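Local coordinates for NAD-dependent aldehyde dehydrogenase (Burkholderia multivorans, PDB 5UJU), which probably oxidises aldehydes to the corresponding carboxylic acids, with NAD+ as the hydride acceptor, at residues 359-364 with 465-470; 325-330 with 490-495; 334-339 with 378-383; 418-423 with 439-444. All coordinates share one frame; numbering follows the deposited sequence.

Interaction 1. Residues 359-364 with 465-470; sequences VPRDGI and ATDSTA
Val-359 and Pro-360 run parallel to Ala-465 and Thr-466 at the C-terminal ends of two neighbouring strands in the seven-stranded sheet, just where both segments leave it. Thr-466 N donates to Val-359 O at 3.0 Å, and Arg-361 N reaches Thr-466 O at 2.8 Å: Thr-466 thus bonds on the two sides of Pro-360, the usual parallel pattern. Val-359 O also takes the CA-H of Ala-465.

Beyond the strands, a type I turn from Pro-360 to Gly-363 swings segment 359-364 away, while segment 465-470 enters helix 469-483 with Ser-468 as N-cap, its OG accepting from Gln-471 N. The pyrrolidine ring of Pro-360 lies beside Thr-469, with CG 3.7 Å from OG1, which is itself hydrogen-bonded to Asp-327 OD1.

In the conformer described (one of two modelled), the Arg-361 side chain folds back over the strand end. Its CG sits between the backbone N and the carbonyl carbon (chi1 70°), and a bend at chi3 turns NE toward Asp-467. NE and NH2 meet Asp-467 side-on, both bonding to the single oxygen OD1 at 3.2 Å; the bonds are bent, and OD1 is tilted 22° out of the guanidinium plane. NH2 also forms a salt bridge with Asp-445. A water bridges the two segments, accepting from Asp-362 N and donating to Asp-467 O.

Strands ending side by side and passing directly into a turn and a capped helix are characteristic of the C-terminal edge of a largely parallel alpha/beta sheet, as in the catalytic domain of aldehyde dehydrogenases.

Interaction 2. Residues 325-330 with 490-495; sequences VIDSTD and VYSTAD
Asp-327 OD2 is the polar centre here, meeting two serine hydroxyls from opposite faces of its carboxylate plane. Ser-492 OG donates to it across the contact at 2.7 Å, and Ser-328 OG donates from the adjacent residue at a modelled 2.5 Å, a value so short that it is doubtful. Asp-327 CG lies anti to the backbone N (chi1 171°), on the side of Ser-492. Each serine also accepts: Thr-493 donates its N-H to Ser-328 OG at 2.9 Å, and Ala-494 N donates to Ser-492 OG at 3.0 Å, the latter closing an ST turn.

The carbonyl oxygen of Tyr-491 is shared in the next shell. Asp-327 N approaches it at 2.7 Å, nearly in line with the C=O, whereas Ser-328 N comes at 3.1 Å from above the carbonyl plane. Behind these, Tyr-491 N is bonded to Val-325 O at 2.9 Å, continuing the parallel pairing of strands 323-326 and 487-491.

Farther out, Tyr-491 CD2 lies 4.2 Å from CG1 of Ile-326 on strand 323-326. The same side chain touches Asn-338 and Ile-339 of helix 332-344, and its OH is bonded to Leu-516 O.

Hydroxyl donors at OD2 are consistent with an ionised Asp-327, and the serines that supply them accept in turn from backbone N-H groups, a relay of hydrogen bonds from the carboxylate to the main chain of 493-494.

Interaction 3. Residues 334-339 with 378-383; sequences AAAKNI and QAIAGA
Ala-336 is the small bump at the centre of this crossing: its CB presses into the backbone of helix 373-388 at Ala-379, 3.6 Å from Ala-379 O. The hollow that takes it is walled by Ala-379 CB, at 3.9 Å, and by CG1 of Ile-380, at 4.4 Å from the same methyl.

One turn on, the roles reverse. Ala-383 CB is now the bump, resting on the backbone of the first helix 4.0 Å from Ala-336 O and 4.2 Å from Lys-337 CA, while the long Lys-337 side chain leads off from the contact.

With alanines on both surfaces, the axes of segments 334-339 and 378-383 come within 8.3 Å of each other, crossing at -51°. On the sheet-facing flank of the alanines two isoleucines meet. Each has CG1 beside its backbone N (chi1 -72° in Ile-339, -63° in Ile-380), which leaves CG2 anti to N, and these two branch methyls come together at 4.1 Å. Both isoleucines also touch Ile-326 of strand 323-326.

Ala-379 and Ala-383 form a ridge of residues four apart, matched on the other helix by Ala-336 and Ala-340, the latter touching Ala-383; with this crossing angle, that is consistent with ridges-into-grooves packing of the i+4 class. Two adjacent helices laid on one face of a largely parallel sheet in this way are characteristic of alpha/beta three-layer folds such as the aldehyde dehydrogenase catalytic domain.

Interaction 4. Residues 418-423 with 439-444; sequences RVLLDS and PLVLQL
Leu-420 and Leu-421 both face Val-441, making a classic beta bulge in the edge strand 418-421, which runs antiparallel to strand 440-445 at the border of the otherwise parallel sheet. Val-441 O is the shared acceptor: Leu-420 N reaches it at 2.7 Å and Leu-421 N at 3.1 Å, so the extra residue does not cost the strand a backbone donor. Val-441 in turn donates its N-H to Leu-421 O at 3.0 Å. On the other side of the bulge Gln-443 N donates to Arg-418 O at 2.7 Å, and Arg-418 N returns a weak bond to Gln-443 O.

Leu-440 and Leu-442 direct their backbone groups the other way, to strand 460-466. Past the paired region a water takes over, donating to both Asp-422 O and Pro-439 O, two carbonyls that could not bond to each other. Asp-422 OD1 forms a salt bridge with Arg-414, and Ser-423 OG bonds to Thr-438 O.

The side chains separate by face. Leu-421 stands beside Val-441, CB to CB, on the face covered by helix 373-388, whereas Leu-440 and Leu-442 meet helix 404-414. Leu-420, the extra residue of the bulge, points to strand 440-445 and lays CD1 on Gln-443 CB at 3.7 Å. Val-419 has CG1 anti to the backbone N (chi1 -180°) and straddles two leucines: CG1 touches Leu-440 CD1 at 3.8 Å, the two side chains at about a right angle, and CG2 lies 3.6 Å from Leu-442 CD2.

Interactions 1, 2 and 4 all belong to one seven-stranded sheet. Interaction 4 joins interaction 1 through a strand bond, Ala-465 N to Leu-444 O at 3.0 Å; interaction 1 joins interaction 2 where Thr-469 OG1 probably bonds Asp-327 OD1 at 2.6 Å. Interaction 3 is the helical layer over this sheet. It touches interaction 2 through Ile-339 CD1, 3.7 Å from Ile-326 CD1, and interaction 4 through Ala-381 O, 3.6 Å from Leu-421 CD2. The bound sodium ion, at Gly-348 and Gly-458, touches neither interaction 3 nor interaction 4: it is about 9 Å from the Pro-439 side chain and about 11 Å from that of Ile-339.

Interaction 1. Residues 359-364 with 465-470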
loop_
_atom_site.group_PDB
_atom_site.type_symbol
_atom_site.label_atom_id
_atom_site.label_comp_id
_atom_site.label_asym_id
_atom_site.label_seq_id
_atom_site.Cartn_x
_atom_site.Cartn_y
_atom_site.Cartn_z
ATOM N N VAL A 359 -31.505 19.324 7.759
ATOM C CA VAL A 359 -32.625 19.988 7.089
ATOM C C VAL A 359 -32.580 21.475 7.446
ATOM O O VAL A 359 -32.375 21.813 8.622
ATOM C CB VAL A 359 -33.968 19.350 7.501
ATOM C CG1 VAL A 359 -35.146 19.956 6.721
ATOM C CG2 VAL A 359 -33.934 17.802 7.354
ATOM N N PRO A 360 -32.739 22.395 6.491
ATOM C CA PRO A 360 -32.745 23.821 6.855
ATOM C C PRO A 360 -33.885 24.110 7.812
ATOM O O PRO A 360 -35.001 23.613 7.641
ATOM C CB PRO A 360 -32.929 24.533 5.511
ATOM C CG PRO A 360 -32.460 23.489 4.476
ATOM C CD PRO A 360 -32.912 22.196 5.042
ATOM N N ARG A 361 -33.586 24.894 8.851
ATOM C CA ARG A 361 -34.618 25.245 9.820
ATOM C C ARG A 361 -35.805 25.936 9.165
ATOM O O ARG A 361 -36.914 25.905 9.718
ATOM C CB ARG A 361 -34.042 26.143 10.917
ATOM C CG ARG A 361 -33.695 27.547 10.457
ATOM C CD ARG A 361 -32.998 28.342 11.556
ATOM N NE ARG A 361 -31.732 27.722 11.937
ATOM C CZ ARG A 361 -31.568 26.957 13.012
ATOM N NH1 ARG A 361 -32.594 26.732 13.824
ATOM N NH2 ARG A 361 -30.381 26.418 13.276
ATOM N N ASP A 362 -35.607 26.552 8.004
ATOM C CA ASP A 362 -36.687 27.231 7.299
ATOM C C ASP A 362 -37.390 26.324 6.292
ATOM O O ASP A 362 -38.236 26.804 5.533
ATOM C CB ASP A 362 -36.164 28.493 6.600
ATOM C CG ASP A 362 -35.701 29.564 7.582
ATOM O OD1 ASP A 362 -36.271 29.665 8.687
ATOM O OD2 ASP A 362 -34.772 30.327 7.239
ATOM N N GLY A 363 -37.048 25.039 6.241
ATOM C CA GLY A 363 -37.747 24.154 5.339
ATOM C C GLY A 363 -37.061 24.021 3.996
ATOM O O GLY A 363 -35.908 24.418 3.795
ATOM N N ILE A 364 -37.791 23.412 3.056
ATOM C CA ILE A 364 -37.225 23.039 1.766
ATOM C C ILE A 364 -38.240 23.303 0.667
ATOM O O ILE A 364 -39.449 23.295 0.893
ATOM C CB ILE A 364 -36.796 21.549 1.693
ATOM C CG1 ILE A 364 -38.013 20.616 1.796
ATOM C CG2 ILE A 364 -35.744 21.198 2.755
ATOM C CD1 ILE A 364 -37.674 19.143 1.537
ATOM N N ALA A 465 -31.647 20.615 12.556
ATOM C CA ALA A 465 -31.974 21.880 11.909
ATOM C C ALA A 465 -30.705 22.707 11.717
ATOM O O ALA A 465 -30.015 23.033 12.689
ATOM C CB ALA A 465 -33.002 22.655 12.736
ATOM N N THR A 466 -30.421 23.067 10.470
ATOM C CA THR A 466 -29.279 23.891 10.098
ATOM C C THR A 466 -29.760 25.270 9.639
ATOM O O THR A 466 -30.947 25.485 9.383
ATOM C CB THR A 466 -28.474 23.221 8.983
ATOM O OG1 THR A 466 -29.261 23.197 7.785
ATOM C CG2 THR A 466 -28.085 21.760 9.368
ATOM N N ASP A 467 -28.816 26.215 9.541
ATOM C CA ASP A 467 -29.152 27.552 9.055
ATOM C C ASP A 467 -29.502 27.548 7.576
ATOM O O ASP A 467 -30.301 28.376 7.129
ATOM C CB ASP A 467 -27.999 28.516 9.309
ATOM C CG ASP A 467 -27.757 28.745 10.776
ATOM O OD1 ASP A 467 -28.686 28.482 11.564
ATOM O OD2 ASP A 467 -26.643 29.172 11.144
ATOM N N SER A 468 -28.927 26.627 6.808
ATOM C CA SER A 468 -29.086 26.605 5.360
ATOM C C SER A 468 -28.458 25.325 4.829
ATOM O O SER A 468 -27.696 24.650 5.524
ATOM C CB SER A 468 -28.438 27.819 4.696
ATOM O OG SER A 468 -27.033 27.790 4.853
ATOM N N THR A 469 -28.779 25.016 3.570
ATOM C CA THR A 469 -28.124 23.917 2.880
ATOM C C THR A 469 -26.630 24.182 2.759
ATOM O O THR A 469 -25.822 23.247 2.845
ATOM C CB THR A 469 -28.764 23.717 1.502
ATOM O OG1 THR A 469 -30.070 23.159 1.673
ATOM C CG2 THR A 469 -27.935 22.746 0.635
ATOM N N ALA A 470 -26.246 25.455 2.589
ATOM C CA ALA A 470 -24.833 25.822 2.612
ATOM C C ALA A 470 -24.165 25.332 3.894
ATOM O O ALA A 470 -23.102 24.696 3.852
ATOM C CB ALA A 470 -24.686 27.342 2.466
HETATM O O HOH W 1 -32.892 27.742 6.818
#

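Interaction 2. Residues 325-330 with 490-495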
loop_
_atom_site.group_PDB
_atom_site.type_symbol
_atom_site.label_atom_id
_atom_site.label_comp_id
_atom_site.label_asym_id
_atom_site.label_seq_id
_atom_site.Cartn_x
_atom_site.Cartn_y
_atom_site.Cartn_z
ATOM N N VAL A 325 -28.035 15.047 3.629
ATOM C CA VAL A 325 -28.305 16.469 3.455
ATOM C C VAL A 325 -29.582 16.591 2.639
ATOM O O VAL A 325 -29.633 16.142 1.486
ATOM C CB VAL A 325 -27.139 17.197 2.768
ATOM C CG1 VAL A 325 -27.559 18.628 2.418
ATOM C CG2 VAL A 325 -25.895 17.227 3.673
ATOM N N ILE A 326 -30.619 17.182 3.233
ATOM C CA ILE A 326 -31.896 17.386 2.554
ATOM C C ILE A 326 -32.015 18.860 2.189
ATOM O O ILE A 326 -32.125 19.731 3.063
ATOM C CB ILE A 326 -33.095 16.927 3.395
ATOM C CG1 ILE A 326 -32.974 15.435 3.730
ATOM C CG2 ILE A 326 -34.367 17.190 2.614
ATOM C CD1 ILE A 326 -34.181 14.847 4.455
ATOM N N ASP A 327 -31.999 19.134 0.891
ATOM C CA ASP A 327 -32.127 20.486 0.363
ATOM C C ASP A 327 -33.462 20.737 -0.308
ATOM O O ASP A 327 -34.060 21.807 -0.118
ATOM C CB ASP A 327 -31.014 20.767 -0.655
ATOM C CG ASP A 327 -31.237 22.075 -1.402
ATOM O OD1 ASP A 327 -31.003 23.138 -0.790
ATOM O OD2 ASP A 327 -31.686 22.042 -2.576
ATOM N N SER A 328 -33.917 19.788 -1.123
ATOM C CA SER A 328 -35.135 19.923 -1.920
ATOM C C SER A 328 -35.424 18.573 -2.559
ATOM O O SER A 328 -34.536 17.724 -2.663
ATOM C CB SER A 328 -34.983 21.020 -2.984
ATOM O OG SER A 328 -33.714 20.938 -3.644
ATOM N N THR A 329 -36.677 18.367 -2.956
ATOM C CA THR A 329 -37.034 17.093 -3.561
ATOM C C THR A 329 -38.242 17.296 -4.466
ATOM O O THR A 329 -39.005 18.252 -4.317
ATOM C CB THR A 329 -37.301 16.016 -2.488
ATOM O OG1 THR A 329 -37.422 14.716 -3.096
ATOM C CG2 THR A 329 -38.564 16.331 -1.717
ATOM N N ASP A 330 -38.383 16.407 -5.439
ATOM C CA ASP A 330 -39.537 16.407 -6.323
ATOM C C ASP A 330 -40.659 15.530 -5.797
ATOM O O ASP A 330 -41.720 15.467 -6.418
ATOM C CB ASP A 330 -39.128 15.978 -7.739
ATOM C CG ASP A 330 -38.580 14.560 -7.792
ATOM O OD1 ASP A 330 -38.689 13.931 -8.866
ATOM O OD2 ASP A 330 -38.052 14.070 -6.766
ATOM N N VAL A 490 -27.501 12.988 -0.535
ATOM C CA VAL A 490 -28.012 14.340 -0.725
ATOM C C VAL A 490 -29.316 14.295 -1.514
ATOM O O VAL A 490 -29.451 13.538 -2.482
ATOM C CB VAL A 490 -26.975 15.257 -1.415
ATOM C CG1 VAL A 490 -26.630 14.748 -2.806
ATOM C CG2 VAL A 490 -27.487 16.718 -1.478
ATOM N N TYR A 491 -30.270 15.125 -1.101
ATOM C CA TYR A 491 -31.542 15.316 -1.791
ATOM C C TYR A 491 -31.606 16.775 -2.209
ATOM O O TYR A 491 -31.628 17.667 -1.350
ATOM C CB TYR A 491 -32.728 14.960 -0.893
ATOM C CG TYR A 491 -32.822 13.495 -0.602
ATOM C CD1 TYR A 491 -33.609 12.664 -1.389
ATOM C CD2 TYR A 491 -32.095 12.926 0.445
ATOM C CE1 TYR A 491 -33.682 11.300 -1.134
ATOM C CE2 TYR A 491 -32.155 11.562 0.706
ATOM C CZ TYR A 491 -32.954 10.757 -0.086
ATOM O OH TYR A 491 -33.035 9.409 0.165
ATOM N N SER A 492 -31.607 17.018 -3.519
ATOM C CA SER A 492 -31.758 18.368 -4.045
ATOM C C SER A 492 -32.215 18.298 -5.492
ATOM O O SER A 492 -31.791 17.414 -6.239
ATOM C CB SER A 492 -30.452 19.163 -3.955
ATOM O OG SER A 492 -30.638 20.468 -4.483
ATOM N N THR A 493 -33.075 19.237 -5.887
ATOM C CA THR A 493 -33.417 19.412 -7.291
ATOM C C THR A 493 -32.597 20.512 -7.955
ATOM O O THR A 493 -32.869 20.863 -9.107
ATOM C CB THR A 493 -34.902 19.731 -7.443
ATOM O OG1 THR A 493 -35.174 20.983 -6.802
ATOM C CG2 THR A 493 -35.751 18.627 -6.796
ATOM N N ALA A 494 -31.590 21.049 -7.270
ATOM C CA ALA A 494 -30.816 22.185 -7.761
ATOM C C ALA A 494 -29.438 21.701 -8.185
ATOM O O ALA A 494 -28.737 21.059 -7.397
ATOM C CB ALA A 494 -30.697 23.269 -6.691
ATOM N N ASP A 495 -29.062 21.999 -9.435
ATOM C CA ASP A 495 -27.788 21.520 -9.968
ATOM C C ASP A 495 -26.605 22.085 -9.192
ATOM O O ASP A 495 -25.587 21.404 -9.029
ATOM C CB ASP A 495 -27.663 21.854 -11.456
ATOM C CG ASP A 495 -28.489 20.930 -12.339
ATOM O OD1 ASP A 495 -28.763 19.785 -11.918
ATOM O OD2 ASP A 495 -28.849 21.342 -13.464
HETATM O O HOH W 2 -34.524 23.536 -5.674
#

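Interaction 3. Residues 334-339 with 378-383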
loop_
_atom_site.group_PDB
_atom_site.type_symbol
_atom_site.label_atom_id
_atom_site.label_comp_id
_atom_site.label_asym_id
_atom_site.label_seq_id
_atom_site.Cartn_x
_atom_site.Cartn_y
_atom_site.Cartn_z
ATOM N N ALA A 334 -41.815 10.092 -1.306
ATOM C CA ALA A 334 -40.896 9.070 -1.797
ATOM C C ALA A 334 -39.536 9.177 -1.117
ATOM O O ALA A 334 -38.927 8.157 -0.775
ATOM C CB ALA A 334 -40.746 9.173 -3.314
ATOM N N ALA A 335 -39.029 10.402 -0.952
ATOM C CA ALA A 335 -37.745 10.579 -0.287
ATOM C C ALA A 335 -37.819 10.134 1.168
ATOM O O ALA A 335 -36.908 9.466 1.665
ATOM C CB ALA A 335 -37.300 12.035 -0.388
ATOM N N ALA A 336 -38.899 10.506 1.866
ATOM C CA ALA A 336 -39.049 10.131 3.269
ATOM C C ALA A 336 -39.124 8.615 3.431
ATOM O O ALA A 336 -38.525 8.052 4.351
ATOM C CB ALA A 336 -40.295 10.797 3.860
ATOM N N LYS A 337 -39.847 7.936 2.539
ATOM C CA LYS A 337 -39.941 6.484 2.640
ATOM C C LYS A 337 -38.582 5.831 2.414
ATOM O O LYS A 337 -38.225 4.870 3.108
ATOM C CB LYS A 337 -40.974 5.954 1.643
ATOM C CG LYS A 337 -41.387 4.507 1.883
ATOM C CD LYS A 337 -42.414 4.025 0.865
ATOM C CE LYS A 337 -43.307 2.944 1.482
ATOM N NZ LYS A 337 -43.672 1.849 0.538
ATOM N N ASN A 338 -37.815 6.331 1.444
ATOM C CA ASN A 338 -36.493 5.768 1.186
ATOM C C ASN A 338 -35.580 5.966 2.390
ATOM O O ASN A 338 -34.884 5.040 2.817
ATOM C CB ASN A 338 -35.891 6.404 -0.067
ATOM C CG ASN A 338 -34.477 5.901 -0.351
ATOM O OD1 ASN A 338 -33.515 6.331 0.292
ATOM N ND2 ASN A 338 -34.346 5.015 -1.338
ATOM N N ILE A 339 -35.574 7.174 2.953
ATOM C CA ILE A 339 -34.787 7.412 4.158
ATOM C C ILE A 339 -35.250 6.498 5.282
ATOM O O ILE A 339 -34.434 5.944 6.035
ATOM C CB ILE A 339 -34.878 8.896 4.562
ATOM C CG1 ILE A 339 -34.075 9.756 3.583
ATOM C CG2 ILE A 339 -34.439 9.090 6.013
ATOM C CD1 ILE A 339 -34.295 11.249 3.772
ATOM N N GLN A 378 -41.535 15.167 10.346
ATOM C CA GLN A 378 -42.694 14.307 10.553
ATOM C C GLN A 378 -42.853 13.317 9.417
ATOM O O GLN A 378 -43.296 12.186 9.635
ATOM C CB GLN A 378 -43.967 15.151 10.704
ATOM C CG GLN A 378 -44.090 15.801 12.059
ATOM C CD GLN A 378 -44.024 14.773 13.179
ATOM O OE1 GLN A 378 -44.617 13.690 13.085
ATOM N NE2 GLN A 378 -43.299 15.106 14.243
ATOM N N ALA A 379 -42.523 13.731 8.191
ATOM C CA ALA A 379 -42.592 12.801 7.073
ATOM C C ALA A 379 -41.649 11.619 7.294
ATOM O O ALA A 379 -42.011 10.466 7.037
ATOM C CB ALA A 379 -42.276 13.531 5.767
ATOM N N ILE A 380 -40.444 11.889 7.786
ATOM C CA ILE A 380 -39.494 10.820 8.064
ATOM C C ILE A 380 -39.971 9.976 9.240
ATOM O O ILE A 380 -40.034 8.743 9.152
ATOM C CB ILE A 380 -38.094 11.404 8.307
ATOM C CG1 ILE A 380 -37.602 12.099 7.028
ATOM C CG2 ILE A 380 -37.139 10.298 8.804
ATOM C CD1 ILE A 380 -36.381 12.953 7.220
ATOM N N ALA A 381 -40.321 10.629 10.357
ATOM C CA ALA A 381 -40.727 9.883 11.546
ATOM C C ALA A 381 -41.941 9.014 11.257
ATOM O O ALA A 381 -41.988 7.846 11.659
ATOM C CB ALA A 381 -41.025 10.841 12.705
ATOM N N GLY A 382 -42.920 9.560 10.535
ATOM C CA GLY A 382 -44.127 8.802 10.257
ATOM C C GLY A 382 -43.888 7.632 9.321
ATOM O O GLY A 382 -44.491 6.569 9.479
ATOM N N ALA A 383 -43.035 7.818 8.313
ATOM C CA ALA A 383 -42.714 6.700 7.436
ATOM C C ALA A 383 -41.970 5.608 8.199
ATOM O O ALA A 383 -42.173 4.417 7.937
ATOM C CB ALA A 383 -41.898 7.181 6.234
#

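Interaction 4. Residues 418-423 with 439-444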
loop_
_atom_site.group_PDB
_atom_site.type_symbol
_atom_site.label_atom_id
_atom_site.label_comp_id
_atom_site.label_asym_id
_atom_site.label_seq_id
_atom_site.Cartn_x
_atom_site.Cartn_y
_atom_site.Cartn_z
ATOM N N ARG A 418 -35.247 16.223 21.462
ATOM C CA ARG A 418 -36.688 16.010 21.423
ATOM C C ARG A 418 -36.961 14.744 20.629
ATOM O O ARG A 418 -36.474 14.594 19.501
ATOM C CB ARG A 418 -37.433 17.189 20.782
ATOM C CG ARG A 418 -38.935 16.904 20.580
ATOM C CD ARG A 418 -39.677 18.030 19.862
ATOM N NE ARG A 418 -39.674 19.252 20.645
ATOM C CZ ARG A 418 -40.650 19.620 21.472
ATOM N NH1 ARG A 418 -41.725 18.866 21.633
ATOM N NH2 ARG A 418 -40.538 20.748 22.138
ATOM N N VAL A 419 -37.729 13.833 21.219
ATOM C CA VAL A 419 -38.025 12.570 20.559
ATOM C C VAL A 419 -39.111 12.811 19.520
ATOM O O VAL A 419 -40.205 13.280 19.849
ATOM C CB VAL A 419 -38.447 11.499 21.570
ATOM C CG1 VAL A 419 -38.742 10.196 20.837
ATOM C CG2 VAL A 419 -37.348 11.299 22.605
ATOM N N LEU A 420 -38.810 12.484 18.264
ATOM C CA LEU A 420 -39.808 12.529 17.204
ATOM C C LEU A 420 -40.544 11.201 17.073
ATOM O O LEU A 420 -41.740 11.175 16.765
ATOM C CB LEU A 420 -39.146 12.920 15.881
ATOM C CG LEU A 420 -38.620 14.359 15.853
ATOM C CD1 LEU A 420 -37.719 14.583 14.664
ATOM C CD2 LEU A 420 -39.772 15.336 15.848
ATOM N N LEU A 421 -39.839 10.091 17.272
ATOM C CA LEU A 421 -40.454 8.772 17.230
ATOM C C LEU A 421 -39.737 7.933 18.265
ATOM O O LEU A 421 -38.515 7.780 18.187
ATOM C CB LEU A 421 -40.344 8.134 15.842
ATOM C CG LEU A 421 -40.682 6.641 15.764
ATOM C CD1 LEU A 421 -42.132 6.421 16.158
ATOM C CD2 LEU A 421 -40.444 6.136 14.362
ATOM N N ASP A 422 -40.478 7.432 19.247
ATOM C CA ASP A 422 -39.853 6.663 20.305
ATOM C C ASP A 422 -39.630 5.237 19.832
ATOM O O ASP A 422 -40.395 4.703 19.027
ATOM C CB ASP A 422 -40.690 6.682 21.586
ATOM C CG ASP A 422 -39.892 6.229 22.805
ATOM O OD1 ASP A 422 -38.653 6.121 22.689
ATOM O OD2 ASP A 422 -40.482 6.011 23.885
ATOM N N SER A 423 -38.558 4.637 20.340
ATOM C CA SER A 423 -38.239 3.237 20.111
ATOM C C SER A 423 -39.104 2.352 21.000
ATOM O O SER A 423 -39.204 2.589 22.207
ATOM C CB SER A 423 -36.760 2.999 20.406
ATOM O OG SER A 423 -36.462 1.622 20.399
ATOM N N PRO A 439 -36.810 1.873 15.581
ATOM C CA PRO A 439 -35.868 2.998 15.579
ATOM C C PRO A 439 -36.303 4.161 16.462
ATOM O O PRO A 439 -37.493 4.463 16.625
ATOM C CB PRO A 439 -35.823 3.421 14.106
ATOM C CG PRO A 439 -36.246 2.199 13.342
ATOM C CD PRO A 439 -37.271 1.551 14.214
ATOM N N LEU A 440 -35.297 4.818 17.031
ATOM C CA LEU A 440 -35.454 6.065 17.763
ATOM C C LEU A 440 -35.055 7.217 16.851
ATOM O O LEU A 440 -33.946 7.222 16.302
ATOM C CB LEU A 440 -34.587 6.067 19.022
ATOM C CG LEU A 440 -34.521 7.385 19.807
ATOM C CD1 LEU A 440 -35.866 7.708 20.468
ATOM C CD2 LEU A 440 -33.429 7.291 20.833
ATOM N N VAL A 441 -35.952 8.189 16.684
ATOM C CA VAL A 441 -35.691 9.350 15.843
ATOM C C VAL A 441 -35.824 10.597 16.697
ATOM O O VAL A 441 -36.858 10.806 17.345
ATOM C CB VAL A 441 -36.628 9.422 14.625
ATOM C CG1 VAL A 441 -36.244 10.626 13.769
ATOM C CG2 VAL A 441 -36.531 8.138 13.781
ATOM N N LEU A 442 -34.780 11.416 16.700
ATOM C CA LEU A 442 -34.706 12.586 17.554
ATOM C C LEU A 442 -34.568 13.848 16.717
ATOM O O LEU A 442 -34.103 13.823 15.575
ATOM C CB LEU A 442 -33.525 12.487 18.523
ATOM C CG LEU A 442 -33.541 11.230 19.394
ATOM C CD1 LEU A 442 -32.134 10.773 19.712
ATOM C CD2 LEU A 442 -34.309 11.485 20.665
ATOM N N GLN A 443 -34.981 14.964 17.302
ATOM C CA GLN A 443 -34.777 16.262 16.688
ATOM C C GLN A 443 -33.653 16.976 17.426
ATOM O O GLN A 443 -33.664 17.038 18.663
ATOM C CB GLN A 443 -36.055 17.109 16.731
ATOM C CG GLN A 443 -35.867 18.504 16.156
ATOM C CD GLN A 443 -37.154 19.333 16.140
ATOM O OE1 GLN A 443 -38.261 18.802 16.064
ATOM N NE2 GLN A 443 -36.998 20.640 16.214
ATOM N N LEU A 444 -32.692 17.509 16.671
ATOM C CA LEU A 444 -31.635 18.348 17.218
ATOM C C LEU A 444 -31.522 19.638 16.411
ATOM O O LEU A 444 -32.148 19.811 15.360
ATOM C CB LEU A 444 -30.287 17.625 17.223
ATOM C CG LEU A 444 -30.201 16.490 18.235
ATOM C CD1 LEU A 444 -28.847 15.792 18.101
ATOM C CD2 LEU A 444 -30.407 17.044 19.629
HETATM O O HOH W 3 -39.929 3.530 16.624
#